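Local coordinates for sensor protein (Bacteroides thetaiotaomicron, PDB 2X7X) that binds beta-D-fructose through its periplasmic domain, the sensing part of a hybrid two-component system whose whole protein is probably a histidine kinase and transcription regulator, at residues S138-A143 with A168-G173; S18-M23 with I67-E72; G202-A207 with G211-M216. All coordinates share one frame; numbering follows the deposited sequence.

Contact 1 (S138-A143 with A168-G173); sequences SGSTPA and AAWERG. With FRU (beta-D-fructofuranose), chain E.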
loop_
_atom_site.group_PDB
_atom_site.type_symbol
_atom_site.label_atom_id
_atom_site.label_comp_id
_atom_site.label_asym_id
_atom_site.label_seq_id
_atom_site.Cartn_x
_atom_site.Cartn_y
_atom_site.Cartn_z
ATOM N N SER A 138 -27.809 -2.522 15.513
ATOM C CA SER A 138 -27.823 -3.748 16.351
ATOM C C SER A 138 -28.136 -5.061 15.626
ATOM O O SER A 138 -27.425 -6.055 15.805
ATOM C CB SER A 138 -28.754 -3.584 17.557
ATOM O OG SER A 138 -28.107 -2.759 18.521
ATOM N N GLY A 139 -29.172 -5.046 14.791
ATOM C CA GLY A 139 -29.619 -6.244 14.096
ATOM C C GLY A 139 -28.797 -6.663 12.887
ATOM O O GLY A 139 -29.133 -7.653 12.238
ATOM N N SER A 140 -27.733 -5.920 12.568
ATOM C CA SER A 140 -26.862 -6.302 11.449
ATOM C C SER A 140 -25.793 -7.263 11.958
ATOM O O SER A 140 -25.356 -7.141 13.100
ATOM C CB SER A 140 -26.224 -5.073 10.783
ATOM O OG SER A 140 -25.403 -4.349 11.689
ATOM N N THR A 141 -25.365 -8.214 11.130
ATOM C CA THR A 141 -24.417 -9.218 11.628
ATOM C C THR A 141 -23.008 -8.669 11.914
ATOM O O THR A 141 -22.331 -9.188 12.813
ATOM C CB THR A 141 -24.367 -10.546 10.787
ATOM O OG1 THR A 141 -23.846 -10.306 9.473
ATOM C CG2 THR A 141 -25.750 -11.189 10.695
ATOM N N PRO A 142 -22.565 -7.617 11.178
ATOM C CA PRO A 142 -21.263 -7.114 11.600
ATOM C C PRO A 142 -21.305 -6.451 12.980
ATOM O O PRO A 142 -20.426 -6.712 13.783
ATOM C CB PRO A 142 -20.875 -6.147 10.483
ATOM C CG PRO A 142 -21.630 -6.639 9.302
ATOM C CD PRO A 142 -22.941 -7.089 9.854
ATOM N N ALA A 143 -22.327 -5.653 13.288
ATOM C CA ALA A 143 -22.415 -5.056 14.641
ATOM C C ALA A 143 -22.438 -6.122 15.752
ATOM O O ALA A 143 -21.761 -5.973 16.772
ATOM C CB ALA A 143 -23.615 -4.136 14.771
ATOM N N ALA A 168 -25.069 3.197 17.277
ATOM C CA ALA A 168 -24.870 4.446 16.533
ATOM C C ALA A 168 -25.247 4.301 15.061
ATOM O O ALA A 168 -24.983 5.191 14.233
ATOM C CB ALA A 168 -23.440 4.902 16.665
ATOM N N ALA A 169 -25.853 3.163 14.735
ATOM C CA ALA A 169 -26.395 2.915 13.395
ATOM C C ALA A 169 -25.386 3.201 12.268
ATOM O O ALA A 169 -25.754 3.693 11.210
ATOM C CB ALA A 169 -27.696 3.714 13.198
ATOM N N TRP A 170 -24.118 2.878 12.505
ATOM C CA TRP A 170 -23.052 3.024 11.501
ATOM C C TRP A 170 -22.684 4.467 11.163
ATOM O O TRP A 170 -21.882 4.704 10.273
ATOM C CB TRP A 170 -23.387 2.268 10.207
ATOM C CG TRP A 170 -23.571 0.792 10.409
ATOM C CD1 TRP A 170 -24.720 0.082 10.227
ATOM C CD2 TRP A 170 -22.572 -0.159 10.827
ATOM N NE1 TRP A 170 -24.507 -1.247 10.499
ATOM C CE2 TRP A 170 -23.200 -1.424 10.878
ATOM C CE3 TRP A 170 -21.214 -0.060 11.169
ATOM C CZ2 TRP A 170 -22.515 -2.598 11.262
ATOM C CZ3 TRP A 170 -20.530 -1.228 11.546
ATOM C CH2 TRP A 170 -21.188 -2.481 11.584
ATOM N N GLU A 171 -23.245 5.432 11.866
ATOM C CA GLU A 171 -23.137 6.794 11.390
ATOM C C GLU A 171 -22.561 7.754 12.400
ATOM O O GLU A 171 -22.635 7.508 13.598
ATOM C CB GLU A 171 -24.482 7.293 10.858
ATOM C CG GLU A 171 -25.049 6.548 9.639
ATOM C CD GLU A 171 -24.047 6.273 8.539
ATOM O OE1 GLU A 171 -24.107 5.163 7.972
ATOM O OE2 GLU A 171 -23.210 7.148 8.208
ATOM N N ARG A 172 -21.984 8.842 11.893
ATOM C CA ARG A 172 -21.311 9.871 12.705
ATOM C C ARG A 172 -22.271 10.694 13.573
ATOM O O ARG A 172 -21.964 11.022 14.705
ATOM C CB ARG A 172 -20.431 10.745 11.787
ATOM C CG ARG A 172 -20.719 12.225 11.758
ATOM C CD ARG A 172 -19.681 13.037 12.493
ATOM N NE ARG A 172 -18.509 13.243 11.654
ATOM C CZ ARG A 172 -17.557 14.149 11.886
ATOM N NH1 ARG A 172 -17.629 14.967 12.939
ATOM N NH2 ARG A 172 -16.527 14.232 11.049
ATOM N N GLY A 173 -23.448 10.992 13.028
ATOM C CA GLY A 173 -24.488 11.717 13.737
ATOM C C GLY A 173 -24.841 11.138 15.088
ATOM O O GLY A 173 -24.594 11.779 16.095
HETATM C C1 FRU E . -20.575 0.450 4.916
HETATM C C2 FRU E . -20.502 0.078 6.386
HETATM C C3 FRU E . -19.065 0.041 6.900
HETATM C C4 FRU E . -19.092 -1.152 7.835
HETATM C C5 FRU E . -19.991 -2.108 7.063
HETATM C C6 FRU E . -20.674 -3.184 7.905
HETATM O O1 FRU E . -21.910 0.817 4.579
HETATM O O2 FRU E . -21.321 0.991 7.125
HETATM O O3 FRU E . -18.662 1.267 7.526
HETATM O O4 FRU E . -17.789 -1.683 8.097
HETATM O O5 FRU E . -21.004 -1.244 6.540
HETATM O O6 FRU E . -21.387 -4.089 7.039
#
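Trp-170 carries this contact: its indole reaches across to Ser-140, Pro-142 and Ala-143 at the start of helix 141-155 and accounts for more than half of the 135 Å² buried between the segments. The benzo side of the indole does most of the touching. Ser-140 OG lies at the ring's edge, near its plane, 3.4 Å from Trp-170 CZ2, and accepts a weak hydrogen bond from Trp-170 NE1 whose N-H...O angle is only 131°. A stronger partner of the same hydroxyl is the carbonyl oxygen of Leu-137, so the indole N-H is a secondary claim on OG. Ala-143 N approaches the same edge of the ring, while Pro-142 CB comes in obliquely, 3.8 Å from Trp-170 CH2. The methyl of Ala-143 adds a looser apolar contact, CB lying 4.0 Å from Trp-170 CZ2.

The backbone at Trp-170 explains how the ring gets there. Ala-168 to Glu-171 form a type I' turn, closed by the bond from Glu-171 N to Ala-168 O (2.9 Å), and its two central residues, Ala-169 and Trp-170, both have positive phi. From that turn the side chain leaves with CG beside the backbone N and opposite the carbonyl carbon (chi1 -60°), and the indole extends to the helix start, where Ser-140 is the N-cap.

One face of the indole receives the sugar: fructose C6 lies 3.8 Å above the ring plane, displaced toward the rim. Pro-142 CG meets fructose O6 at 3.4 Å, so proline and tryptophan both pack against the C6 hydroxymethyl group. Arg-95 also packs on the indole. An aromatic ring set against a sugar is a familiar feature of sugar sites in periplasmic binding proteins, and here the ring stands beside the start of helix 141-155 in the fructose pocket.

Contact 2 (S18-M23 with I67-E72); sequences SWRHKM and IISANE. With FRU (beta-D-fructofuranose), chain E.
In the fructose pocket of this periplasmic binding domain, Arg-20 of helix 18-31 reaches toward Ser-69, in the segment that carries on from strand 65-68. Arg-20 NH2 and Ser-69 OG are 3.2 Å apart, and the hydroxyl approaches the guanidinium obliquely. NE and NH1 both reach the sugar. Arg-20 NE donates to fructose O1 at 2.8 Å with an N-H...O angle of 154°, O1 lying near the guanidinium plane; NH1, shared with Asp-94, makes a weak bond to the ring oxygen O5 at 3.0 Å. A bend at chi2 (-71°) turns the arginine chain toward the ligand. Asp-94 OD2 forms a salt bridge with NH1 and accepts a hydrogen bond from Ser-69 OG, so one carboxylate links both sides of the contact and would help fix the guanidinium's rotation. Trp-19 covers part of one guanidinium face with CZ3, while its own ring meets the sugar, CE3 lying 3.6 Å from fructose C1.

Met-23 and Ile-67, from the two segments, both pack on Val-93 of strand 90-93 and on Val-252 of helix 249-260. Strand 65-68 runs between strands 8-13 and 90-93 in the parallel sheet, and helix 18-31 follows the first of these, placing its N-terminal turn at the sugar.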
loop_
_atom_site.group_PDB
_atom_site.type_symbol
_atom_site.label_atom_id
_atom_site.label_comp_id
_atom_site.label_asym_id
_atom_site.label_seq_id
_atom_site.Cartn_x
_atom_site.Cartn_y
_atom_site.Cartn_z
ATOM N N SER A 18 -19.052 6.058 1.223
ATOM C CA SER A 18 -17.766 5.890 0.529
ATOM C C SER A 18 -17.241 4.446 0.516
ATOM O O SER A 18 -16.454 4.079 -0.367
ATOM C CB SER A 18 -16.705 6.852 1.075
ATOM O OG SER A 18 -16.427 6.569 2.428
ATOM N N TRP A 19 -17.677 3.640 1.486
ATOM C CA TRP A 19 -17.326 2.221 1.531
ATOM C C TRP A 19 -18.084 1.437 0.450
ATOM O O TRP A 19 -17.471 0.754 -0.366
ATOM C CB TRP A 19 -17.582 1.647 2.926
ATOM C CG TRP A 19 -16.998 0.282 3.115
ATOM C CD1 TRP A 19 -15.767 -0.021 3.608
ATOM C CD2 TRP A 19 -17.622 -0.966 2.792
ATOM N NE1 TRP A 19 -15.586 -1.386 3.620
ATOM C CE2 TRP A 19 -16.710 -1.986 3.121
ATOM C CE3 TRP A 19 -18.871 -1.319 2.256
ATOM C CZ2 TRP A 19 -17.001 -3.337 2.938
ATOM C CZ3 TRP A 19 -19.156 -2.662 2.071
ATOM C CH2 TRP A 19 -18.224 -3.655 2.411
ATOM N N ARG A 20 -19.411 1.553 0.438
ATOM C CA ARG A 20 -20.220 1.001 -0.661
ATOM C C ARG A 20 -19.770 1.536 -2.034
ATOM O O ARG A 20 -19.576 0.759 -2.979
ATOM C CB ARG A 20 -21.719 1.248 -0.450
ATOM C CG ARG A 20 -22.273 0.832 0.907
ATOM C CD ARG A 20 -22.350 -0.685 1.107
ATOM N NE ARG A 20 -22.452 -1.043 2.524
ATOM C CZ ARG A 20 -22.449 -2.294 2.997
ATOM N NH1 ARG A 20 -22.531 -2.512 4.305
ATOM N NH2 ARG A 20 -22.370 -3.340 2.173
ATOM N N HIS A 21 -19.573 2.849 -2.131
ATOM C CA HIS A 21 -19.107 3.465 -3.368
ATOM C C HIS A 21 -17.884 2.745 -3.919
ATOM O O HIS A 21 -17.852 2.369 -5.092
ATOM C CB HIS A 21 -18.814 4.949 -3.172
ATOM C CG HIS A 21 -18.704 5.705 -4.457
ATOM N ND1 HIS A 21 -19.811 6.127 -5.169
ATOM C CD2 HIS A 21 -17.622 6.099 -5.175
ATOM C CE1 HIS A 21 -19.414 6.754 -6.264
ATOM N NE2 HIS A 21 -18.091 6.752 -6.292
ATOM N N LYS A 22 -16.899 2.518 -3.056
ATOM C CA LYS A 22 -15.690 1.813 -3.448
ATOM C C LYS A 22 -15.949 0.376 -3.942
ATOM O O LYS A 22 -15.339 -0.064 -4.923
ATOM C CB LYS A 22 -14.675 1.801 -2.307
ATOM C CG LYS A 22 -13.275 1.453 -2.774
ATOM C CD LYS A 22 -12.379 1.062 -1.640
ATOM C CE LYS A 22 -11.124 0.411 -2.173
ATOM N NZ LYS A 22 -10.727 -0.741 -1.320
ATOM N N MET A 23 -16.828 -0.351 -3.257
ATOM C CA MET A 23 -17.162 -1.718 -3.654
ATOM C C MET A 23 -17.910 -1.745 -4.998
ATOM O O MET A 23 -17.544 -2.504 -5.902
ATOM C CB MET A 23 -17.986 -2.407 -2.565
ATOM C CG MET A 23 -18.416 -3.825 -2.884
ATOM S SD MET A 23 -19.635 -4.414 -1.695
ATOM C CE MET A 23 -19.966 -6.034 -2.337
ATOM N N ILE A 67 -26.756 -10.203 -5.917
ATOM C CA ILE A 67 -25.774 -9.885 -4.883
ATOM C C ILE A 67 -26.436 -8.980 -3.852
ATOM O O ILE A 67 -26.888 -7.879 -4.175
ATOM C CB ILE A 67 -24.505 -9.202 -5.465
ATOM C CG1 ILE A 67 -23.734 -10.154 -6.376
ATOM C CG2 ILE A 67 -23.565 -8.756 -4.352
ATOM C CD1 ILE A 67 -22.817 -9.436 -7.339
ATOM N N ILE A 68 -26.495 -9.451 -2.611
ATOM C CA ILE A 68 -27.109 -8.671 -1.535
ATOM C C ILE A 68 -26.248 -8.575 -0.274
ATOM O O ILE A 68 -25.573 -9.531 0.124
ATOM C CB ILE A 68 -28.542 -9.195 -1.161
ATOM C CG1 ILE A 68 -29.193 -8.292 -0.111
ATOM C CG2 ILE A 68 -28.489 -10.621 -0.658
ATOM C CD1 ILE A 68 -30.593 -8.663 0.262
ATOM N N SER A 69 -26.302 -7.403 0.348
ATOM C CA SER A 69 -25.780 -7.187 1.687
ATOM C C SER A 69 -26.947 -6.886 2.638
ATOM O O SER A 69 -27.480 -5.774 2.644
ATOM C CB SER A 69 -24.756 -6.050 1.672
ATOM O OG SER A 69 -24.609 -5.497 2.972
ATOM N N ALA A 70 -27.324 -7.879 3.448
ATOM C CA ALA A 70 -28.556 -7.832 4.263
ATOM C C ALA A 70 -28.556 -6.821 5.421
ATOM O O ALA A 70 -27.882 -7.025 6.431
ATOM C CB ALA A 70 -28.890 -9.232 4.775
ATOM N N ASN A 71 -29.350 -5.759 5.275
ATOM C CA ASN A 71 -29.384 -4.621 6.216
ATOM C C ASN A 71 -29.437 -5.007 7.686
ATOM O O ASN A 71 -28.662 -4.503 8.496
ATOM C CB ASN A 71 -30.546 -3.683 5.894
ATOM C CG ASN A 71 -30.545 -2.436 6.755
ATOM O OD1 ASN A 71 -29.642 -1.617 6.667
ATOM N ND2 ASN A 71 -31.570 -2.277 7.575
ATOM N N GLU A 72 -30.383 -5.872 8.020
ATOM C CA GLU A 72 -30.439 -6.511 9.315
ATOM C C GLU A 72 -30.690 -7.969 9.009
ATOM O O GLU A 72 -31.284 -8.276 7.984
ATOM C CB GLU A 72 -31.558 -5.933 10.172
ATOM C CG GLU A 72 -31.458 -4.432 10.347
ATOM C CD GLU A 72 -32.274 -3.901 11.500
ATOM O OE1 GLU A 72 -33.139 -3.033 11.263
ATOM O OE2 GLU A 72 -32.051 -4.343 12.648
HETATM C C1 FRU E . -20.575 0.450 4.916
HETATM C C2 FRU E . -20.502 0.078 6.386
HETATM C C3 FRU E . -19.065 0.041 6.900
HETATM C C4 FRU E . -19.092 -1.152 7.835
HETATM C C5 FRU E . -19.991 -2.108 7.063
HETATM C C6 FRU E . -20.674 -3.184 7.905
HETATM O O1 FRU E . -21.910 0.817 4.579
HETATM O O2 FRU E . -21.321 0.991 7.125
HETATM O O3 FRU E . -18.662 1.267 7.526
HETATM O O4 FRU E . -17.789 -1.683 8.097
HETATM O O5 FRU E . -21.004 -1.244 6.540
HETATM O O6 FRU E . -21.387 -4.089 7.039
#

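Contact 3 (G202-A207 with G211-M216); sequences GAYQAA and GREKEM. With K (potassium ion), chain F.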
loop_
_atom_site.group_PDB
_atom_site.type_symbol
_atom_site.label_atom_id
_atom_site.label_comp_id
_atom_site.label_asym_id
_atom_site.label_seq_id
_atom_site.Cartn_x
_atom_site.Cartn_y
_atom_site.Cartn_z
ATOM N N GLY A 202 -16.974 11.073 14.914
ATOM C CA GLY A 202 -18.084 11.680 15.610
ATOM C C GLY A 202 -17.840 11.659 17.098
ATOM O O GLY A 202 -18.078 12.648 17.793
ATOM N N ALA A 203 -17.367 10.517 17.584
ATOM C CA ALA A 203 -17.059 10.361 18.987
ATOM C C ALA A 203 -15.893 11.278 19.353
ATOM O O ALA A 203 -15.873 11.869 20.438
ATOM C CB ALA A 203 -16.700 8.920 19.283
ATOM N N TYR A 204 -14.936 11.383 18.433
ATOM C CA TYR A 204 -13.737 12.161 18.646
ATOM C C TYR A 204 -14.097 13.629 18.772
ATOM O O TYR A 204 -13.599 14.329 19.669
ATOM C CB TYR A 204 -12.753 11.960 17.500
ATOM C CG TYR A 204 -11.517 12.822 17.621
ATOM C CD1 TYR A 204 -10.365 12.345 18.271
ATOM C CD2 TYR A 204 -11.485 14.116 17.078
ATOM C CE1 TYR A 204 -9.217 13.129 18.377
ATOM C CE2 TYR A 204 -10.350 14.909 17.187
ATOM C CZ TYR A 204 -9.222 14.414 17.839
ATOM O OH TYR A 204 -8.095 15.214 17.956
ATOM N N GLN A 205 -14.974 14.088 17.882
ATOM C CA GLN A 205 -15.416 15.465 17.918
ATOM C C GLN A 205 -16.224 15.761 19.192
ATOM O O GLN A 205 -16.164 16.873 19.737
ATOM C CB GLN A 205 -16.177 15.824 16.653
ATOM C CG GLN A 205 -16.722 17.214 16.681
ATOM C CD GLN A 205 -16.508 17.943 15.390
ATOM O OE1 GLN A 205 -17.168 17.658 14.376
ATOM N NE2 GLN A 205 -15.598 18.912 15.409
ATOM N N ALA A 206 -16.941 14.768 19.700
ATOM C CA ALA A 206 -17.585 14.953 20.977
ATOM C C ALA A 206 -16.532 15.171 22.073
ATOM O O ALA A 206 -16.721 16.006 22.960
ATOM C CB ALA A 206 -18.483 13.786 21.298
ATOM N N ALA A 207 -15.417 14.447 21.981
ATOM C CA ALA A 207 -14.395 14.474 23.019
ATOM C C ALA A 207 -13.597 15.766 22.930
ATOM O O ALA A 207 -13.348 16.422 23.949
ATOM C CB ALA A 207 -13.482 13.269 22.906
ATOM N N GLY A 211 -13.098 19.098 25.612
ATOM C CA GLY A 211 -11.701 19.204 26.021
ATOM C C GLY A 211 -11.118 17.913 26.563
ATOM O O GLY A 211 -10.275 17.955 27.445
ATOM N N ARG A 212 -11.538 16.758 26.045
ATOM C CA ARG A 212 -11.103 15.474 26.621
ATOM C C ARG A 212 -10.537 14.439 25.651
ATOM O O ARG A 212 -10.335 13.302 26.038
ATOM C CB ARG A 212 -12.256 14.831 27.394
ATOM C CG ARG A 212 -12.578 15.477 28.718
ATOM C CD ARG A 212 -13.826 14.870 29.292
ATOM N NE ARG A 212 -13.656 13.463 29.663
ATOM C CZ ARG A 212 -14.627 12.691 30.163
ATOM N NH1 ARG A 212 -15.849 13.181 30.342
ATOM N NH2 ARG A 212 -14.382 11.420 30.475
ATOM N N GLU A 213 -10.278 14.825 24.407
ATOM C CA GLU A 213 -9.797 13.895 23.390
ATOM C C GLU A 213 -8.373 13.368 23.603
ATOM O O GLU A 213 -7.959 12.401 22.945
ATOM C CB GLU A 213 -9.900 14.521 21.993
ATOM C CG GLU A 213 -8.672 15.365 21.568
ATOM C CD GLU A 213 -8.583 16.729 22.261
ATOM O OE1 GLU A 213 -9.489 17.073 23.068
ATOM O OE2 GLU A 213 -7.604 17.458 21.974
ATOM N N LYS A 214 -7.612 13.994 24.492
ATOM C CA LYS A 214 -6.265 13.496 24.799
ATOM C C LYS A 214 -6.266 12.494 25.966
ATOM O O LYS A 214 -5.232 11.958 26.334
ATOM C CB LYS A 214 -5.282 14.654 25.024
ATOM C CG LYS A 214 -5.043 15.475 23.763
ATOM C CD LYS A 214 -4.171 16.724 23.997
ATOM C CE LYS A 214 -3.893 17.420 22.652
ATOM N NZ LYS A 214 -2.649 18.259 22.643
ATOM N N GLU A 215 -7.439 12.222 26.518
ATOM C CA GLU A 215 -7.549 11.303 27.658
ATOM C C GLU A 215 -7.795 9.865 27.241
ATOM O O GLU A 215 -7.857 8.987 28.089
ATOM C CB GLU A 215 -8.690 11.728 28.587
ATOM C CG GLU A 215 -8.530 13.095 29.237
ATOM C CD GLU A 215 -9.735 13.477 30.086
ATOM O OE1 GLU A 215 -10.806 12.827 29.983
ATOM O OE2 GLU A 215 -9.605 14.436 30.871
ATOM N N MET A 216 -7.954 9.634 25.941
ATOM C CA MET A 216 -8.438 8.356 25.434
ATOM C C MET A 216 -7.943 8.092 24.022
ATOM O O MET A 216 -7.624 9.025 23.279
ATOM C CB MET A 216 -9.973 8.315 25.471
ATOM C CG MET A 216 -10.662 9.378 24.623
ATOM S SD MET A 216 -12.429 9.524 24.943
ATOM C CE MET A 216 -12.436 10.527 26.441
HETATM K K K F . -6.362 10.768 21.450
HETATM O O HOH W 1 -4.225 11.250 18.873
#
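Tyr-204 and Glu-213 meet because of their torsions: the tyrosine CG is trans to its backbone N, which carries the ring out from helix 199-209, while the glutamate CG sits between its backbone N and carbonyl carbon (chi1 87°) and the chain then folds again at chi2. The aliphatic part of Glu-213 lies against the tyrosine, with CG 3.7 Å from Tyr-204 OH and CB 3.9 Å from Tyr-204 CE1. The approach is oblique, the ring and carboxylate planes being 71° apart, so methylene packing rather than stacking makes this contact. Elsewhere the ring meets Phe-218 edge-to-face.

Ala-207 has the most surface buried, 97 Å² of the 233 Å² total. Its CB lies 3.8 Å from Glu-213 CA, and Met-216 SD touches it more loosely at 4.4 Å. Its carbonyl accepts a nearly straight hydrogen bond from Arg-212 N (2.8 Å, N-H...O angle 168°), with the donor above the carbonyl plane. Gly-211, with positive phi, is the C' residue of the Schellman motif that ends the helix, and its N bonds to the carbonyl of the residue following Ala-207.

A type I turn from Arg-212 to Glu-215 brings those two side chains together: Arg-212 NE forms a salt bridge with Glu-215 OE1 at 2.9 Å. The terminal nitrogens of the arginine go to the carbonyls of Leu-183 and His-186.

Potassium is held by main-chain oxygens, Glu-213 O at 2.7 Å and Met-216 O at 2.8 Å, with a water farther off. The chemistry is thus mostly backbone: the Schellman end of the helix leads into the turn, and Glu-213 within the turn and Met-216 just past it each offer a carbonyl to the ion, whereas the Glu-213 side chain packs on Ala-207 and Tyr-204.

How the contacts relate
Along the chain the contacts come in series: 2, then 1, then 3. Contact 2 belongs to the lobe built on the parallel sheet with strands 8-13 and 65-68; contacts 1 and 3 belong to the lobe of the mixed sheet, with strands 159-167 and 191-194. Contacts 1 and 2, about 13 Å apart at their centres, both touch fructose, and Ser-140 CB meets Asn-71 O at 3.4 Å, so residues of both lobes meet on one sugar, consistent with a closed, ligand-bound periplasmic binding protein. Contact 3, centred about 20 Å from contact 1, adjoins it where Arg-172 meets Gly-202 and Gln-205. Its potassium, about 21 Å from the nearest sugar atom, is away from that cleft.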